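Local coordinates for protein probable transcriptional regulator (Pseudomonas aeruginosa PAO1, PDB 2GEN) that probably binds DNA as a transcriptional regulator of the TetR family, at residues L17-D26 against D100-R111. Numbering follows the deposited sequence.
Sequences LACFSEHGVD and DWARFILHSRGR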
loop_
_atom_site.group_PDB
_atom_site.type_symbol
_atom_site.label_atom_id
_atom_site.label_comp_id
_atom_site.label_asym_id
_atom_site.label_seq_id
_atom_site.Cartn_x
_atom_site.Cartn_y
_atom_site.Cartn_z
ATOM N N LEU A 17 18.409 0.752 11.878
ATOM C CA LEU A 17 17.664 -0.078 10.949
ATOM C C LEU A 17 17.983 -1.579 11.120
ATOM O O LEU A 17 17.071 -2.399 11.140
ATOM C CB LEU A 17 17.913 0.384 9.503
ATOM C CG LEU A 17 17.353 -0.523 8.406
ATOM C CD1 LEU A 17 15.801 -0.597 8.444
ATOM C CD2 LEU A 17 17.832 0.015 7.064
ATOM N N ALA A 18 19.262 -1.930 11.230
ATOM C CA ALA A 18 19.660 -3.326 11.399
ATOM C C ALA A 18 19.016 -3.925 12.663
ATOM O O ALA A 18 18.483 -5.039 12.622
ATOM C CB ALA A 18 21.182 -3.419 11.473
ATOM N N CYS A 19 19.027 -3.155 13.756
ATOM C CA CYS A 19 18.403 -3.584 15.020
ATOM C C CYS A 19 16.909 -3.780 14.847
ATOM O O CYS A 19 16.374 -4.826 15.210
ATOM C CB CYS A 19 18.667 -2.568 16.145
ATOM S SG CYS A 19 20.379 -2.423 16.676
ATOM N N PHE A 20 16.237 -2.777 14.269
ATOM C CA PHE A 20 14.793 -2.823 14.057
ATOM C C PHE A 20 14.360 -4.022 13.221
ATOM O O PHE A 20 13.327 -4.627 13.486
ATOM C CB PHE A 20 14.288 -1.544 13.370
ATOM C CG PHE A 20 14.364 -0.301 14.209
ATOM C CD1 PHE A 20 14.449 -0.358 15.594
ATOM C CD2 PHE A 20 14.300 0.945 13.595
ATOM C CE1 PHE A 20 14.506 0.808 16.355
ATOM C CE2 PHE A 20 14.345 2.118 14.323
ATOM C CZ PHE A 20 14.445 2.057 15.738
ATOM N N SER A 21 15.156 -4.345 12.202
ATOM C CA SER A 21 14.844 -5.420 11.257
ATOM C C SER A 21 14.997 -6.784 11.909
ATOM O O SER A 21 14.186 -7.663 11.685
ATOM C CB SER A 21 15.749 -5.331 10.022
ATOM O OG SER A 21 15.610 -4.054 9.425
ATOM N N GLU A 22 16.032 -6.913 12.735
ATOM C CA GLU A 22 16.365 -8.165 13.417
ATOM C C GLU A 22 15.440 -8.442 14.605
ATOM O O GLU A 22 14.940 -9.563 14.771
ATOM C CB GLU A 22 17.816 -8.103 13.874
ATOM C CG GLU A 22 18.352 -9.379 14.532
ATOM C CD GLU A 22 19.883 -9.444 14.523
ATOM O OE1 GLU A 22 20.531 -8.513 13.974
ATOM O OE2 GLU A 22 20.434 -10.436 15.060
ATOM N N HIS A 23 15.202 -7.419 15.424
ATOM C CA HIS A 23 14.507 -7.608 16.693
ATOM C C HIS A 23 13.091 -7.040 16.717
ATOM O O HIS A 23 12.300 -7.358 17.618
ATOM C CB HIS A 23 15.349 -7.019 17.840
ATOM C CG HIS A 23 16.745 -7.561 17.892
ATOM N ND1 HIS A 23 17.019 -8.891 18.150
ATOM C CD2 HIS A 23 17.943 -6.960 17.702
ATOM C CE1 HIS A 23 18.326 -9.084 18.110
ATOM N NE2 HIS A 23 18.909 -7.929 17.843
ATOM N N GLY A 24 12.757 -6.225 15.715
ATOM C CA GLY A 24 11.505 -5.494 15.729
ATOM C C GLY A 24 11.722 -4.176 16.438
ATOM O O GLY A 24 12.657 -4.033 17.224
ATOM N N VAL A 25 10.859 -3.208 16.158
ATOM C CA VAL A 25 11.016 -1.860 16.690
ATOM C C VAL A 25 10.847 -1.820 18.209
ATOM O O VAL A 25 11.708 -1.290 18.926
ATOM C CB VAL A 25 10.058 -0.872 15.991
ATOM C CG1 VAL A 25 9.944 0.447 16.771
ATOM C CG2 VAL A 25 10.554 -0.618 14.552
ATOM N N ASP A 26 9.735 -2.380 18.688
ATOM C CA ASP A 26 9.400 -2.312 20.107
ATOM C C ASP A 26 10.444 -3.027 20.968
ATOM O O ASP A 26 10.855 -2.491 22.005
ATOM C CB ASP A 26 7.961 -2.801 20.344
ATOM C CG ASP A 26 6.905 -1.806 19.812
ATOM O OD1 ASP A 26 7.151 -0.577 19.827
ATOM O OD2 ASP A 26 5.818 -2.245 19.382
ATOM N N ASP A 100 15.282 -3.875 3.691
ATOM C CA ASP A 100 14.878 -3.681 5.090
ATOM C C ASP A 100 14.386 -2.243 5.338
ATOM O O ASP A 100 13.378 -2.016 6.028
ATOM C CB ASP A 100 16.007 -4.054 6.070
ATOM C CG ASP A 100 16.228 -5.566 6.179
ATOM O OD1 ASP A 100 15.293 -6.370 5.957
ATOM O OD2 ASP A 100 17.376 -5.925 6.513
ATOM N N TRP A 101 15.094 -1.266 4.778
ATOM C CA TRP A 101 14.655 0.111 4.886
ATOM C C TRP A 101 13.286 0.304 4.232
ATOM O O TRP A 101 12.416 0.984 4.787
ATOM C CB TRP A 101 15.697 1.041 4.270
ATOM C CG TRP A 101 15.771 2.396 4.873
ATOM C CD1 TRP A 101 14.862 2.996 5.709
ATOM C CD2 TRP A 101 16.807 3.350 4.650
ATOM N NE1 TRP A 101 15.294 4.259 6.034
ATOM C CE2 TRP A 101 16.486 4.506 5.405
ATOM C CE3 TRP A 101 17.998 3.336 3.897
ATOM C CZ2 TRP A 101 17.304 5.632 5.439
ATOM C CZ3 TRP A 101 18.829 4.463 3.923
ATOM C CH2 TRP A 101 18.470 5.613 4.693
ATOM N N ALA A 102 13.063 -0.304 3.061
ATOM C CA ALA A 102 11.729 -0.200 2.405
ATOM C C ALA A 102 10.631 -0.779 3.311
ATOM O O ALA A 102 9.567 -0.164 3.499
ATOM C CB ALA A 102 11.724 -0.921 1.037
ATOM N N ARG A 103 10.882 -1.973 3.856
ATOM C CA ARG A 103 9.916 -2.610 4.758
ATOM C C ARG A 103 9.599 -1.672 5.917
ATOM O O ARG A 103 8.432 -1.475 6.274
ATOM C CB ARG A 103 10.479 -3.927 5.264
ATOM C CG ARG A 103 9.424 -4.913 5.622
ATOM C CD ARG A 103 10.091 -6.232 6.020
ATOM N NE ARG A 103 10.468 -6.993 4.832
ATOM C CZ ARG A 103 11.705 -7.157 4.386
ATOM N NH1 ARG A 103 12.722 -6.611 5.029
ATOM N NH2 ARG A 103 11.921 -7.868 3.277
ATOM N N PHE A 104 10.646 -1.072 6.482
ATOM C CA PHE A 104 10.502 -0.200 7.641
ATOM C C PHE A 104 9.608 0.982 7.276
ATOM O O PHE A 104 8.649 1.290 7.995
ATOM C CB PHE A 104 11.869 0.295 8.123
ATOM C CG PHE A 104 11.786 1.330 9.206
ATOM C CD1 PHE A 104 11.611 0.939 10.554
ATOM C CD2 PHE A 104 11.901 2.686 8.904
ATOM C CE1 PHE A 104 11.518 1.890 11.560
ATOM C CE2 PHE A 104 11.823 3.666 9.909
ATOM C CZ PHE A 104 11.630 3.246 11.263
ATOM N N ILE A 105 9.887 1.626 6.140
ATOM C CA ILE A 105 9.109 2.778 5.701
ATOM C C ILE A 105 7.631 2.406 5.497
ATOM O O ILE A 105 6.755 3.156 5.885
ATOM C CB ILE A 105 9.671 3.390 4.375
ATOM C CG1 ILE A 105 10.987 4.118 4.650
ATOM C CG2 ILE A 105 8.651 4.384 3.751
ATOM C CD1 ILE A 105 11.682 4.545 3.389
ATOM N N LEU A 106 7.375 1.246 4.890
ATOM C CA LEU A 106 6.022 0.810 4.568
ATOM C C LEU A 106 5.202 0.520 5.816
ATOM O O LEU A 106 3.968 0.503 5.751
ATOM C CB LEU A 106 6.045 -0.416 3.633
ATOM C CG LEU A 106 6.502 -0.171 2.201
ATOM C CD1 LEU A 106 6.429 -1.483 1.437
ATOM C CD2 LEU A 106 5.651 0.914 1.538
ATOM N N HIS A 107 5.863 0.300 6.953
ATOM C CA HIS A 107 5.129 -0.045 8.173
ATOM C C HIS A 107 5.145 1.025 9.262
ATOM O O HIS A 107 4.506 0.858 10.310
ATOM C CB HIS A 107 5.593 -1.400 8.690
ATOM C CG HIS A 107 5.335 -2.518 7.724
ATOM N ND1 HIS A 107 6.267 -3.497 7.447
ATOM C CD2 HIS A 107 4.246 -2.805 6.966
ATOM C CE1 HIS A 107 5.757 -4.347 6.569
ATOM N NE2 HIS A 107 4.532 -3.951 6.263
ATOM N N SER A 108 5.824 2.142 9.004
ATOM C CA SER A 108 6.123 3.103 10.073
ATOM C C SER A 108 5.522 4.512 9.958
ATOM O O SER A 108 5.724 5.338 10.851
ATOM C CB SER A 108 7.640 3.221 10.258
ATOM O OG SER A 108 8.201 1.961 10.576
ATOM N N ARG A 109 4.820 4.812 8.870
ATOM C CA ARG A 109 4.387 6.201 8.668
ATOM C C ARG A 109 3.475 6.699 9.797
ATOM O O ARG A 109 3.700 7.778 10.336
ATOM C CB ARG A 109 3.696 6.393 7.324
ATOM C CG ARG A 109 3.671 7.841 6.904
ATOM C CD ARG A 109 2.735 8.105 5.737
ATOM N NE ARG A 109 2.711 9.528 5.405
ATOM C CZ ARG A 109 1.980 10.436 6.047
ATOM N NH1 ARG A 109 1.202 10.072 7.066
ATOM N NH2 ARG A 109 2.022 11.712 5.686
ATOM N N GLY A 110 2.465 5.902 10.141
ATOM C CA GLY A 110 1.481 6.262 11.178
ATOM C C GLY A 110 2.147 6.674 12.473
ATOM O O GLY A 110 1.838 7.738 13.061
ATOM N N ARG A 111 3.089 5.838 12.897
ATOM C CA ARG A 111 3.852 6.074 14.104
ATOM C C ARG A 111 4.616 7.403 14.054
ATOM O O ARG A 111 4.580 8.176 14.998
ATOM C CB ARG A 111 4.767 4.884 14.370
ATOM C CG ARG A 111 5.534 4.981 15.674
ATOM C CD ARG A 111 6.083 3.650 16.096
ATOM N NE ARG A 111 7.022 3.786 17.212
ATOM C CZ ARG A 111 7.379 2.779 18.004
ATOM N NH1 ARG A 111 6.864 1.577 17.808
ATOM N NH2 ARG A 111 8.245 2.978 18.994
HETATM O O HOH W 1 13.162 -3.431 8.412
#
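The hydroxyl of S21 is gripped from two directions where it faces D100: OG donates to L17 O one turn back in its own helix (2.8 Å) and accepts from a water, which donates its other hydrogen to D100 O. The first bond rises above the carbonyl plane of L17, whose oxygen also accepts a hydrogen bond from the backbone N of S21. Against the D100 side chain the contact is van der Waals, S21 OG lying 3.4 Å from D100 CB.

Deeper in, L17 spreads its two methyls over the start of the other helix. With CG anti to the backbone N (chi1 171°), CD2 reaches W101 CB at 3.7 Å, while CD1 rests against D100 O and F104 CB. The rings of F20 and F104 are nearly parallel but so far displaced that they barely overlap; F20 CD2 and F104 CE1 touch at 3.6 Å. V25 CG2 packs beside F104, over one face of F20 and at the edge of the F104 ring.

After G24, where the chain leaves helical angles with positive phi, the other V25 methyl, CG1, lies over one face of the R111 guanidinium. That group's edge is turned to D26, and R111 NH1 donates to the syn side of D26 OD1 (3.0 Å, 163°), although tilted from the carboxylate plane. R111 NH2 makes a second salt bridge, to E52 of helix 51-76, so the guanidinium is held by two carboxylates.

Segments 17-23 and 100-111 cross at 75°; the contact joins helix 9-23, the first helix of the TetR-type DNA-binding domain, to helix 99-114 of the regulatory body. Helix 51-76 flanks both: L58 packs on F20 and F104 and accepts from W101 NE1 through its carbonyl, while H55 meets F104 edge-to-face.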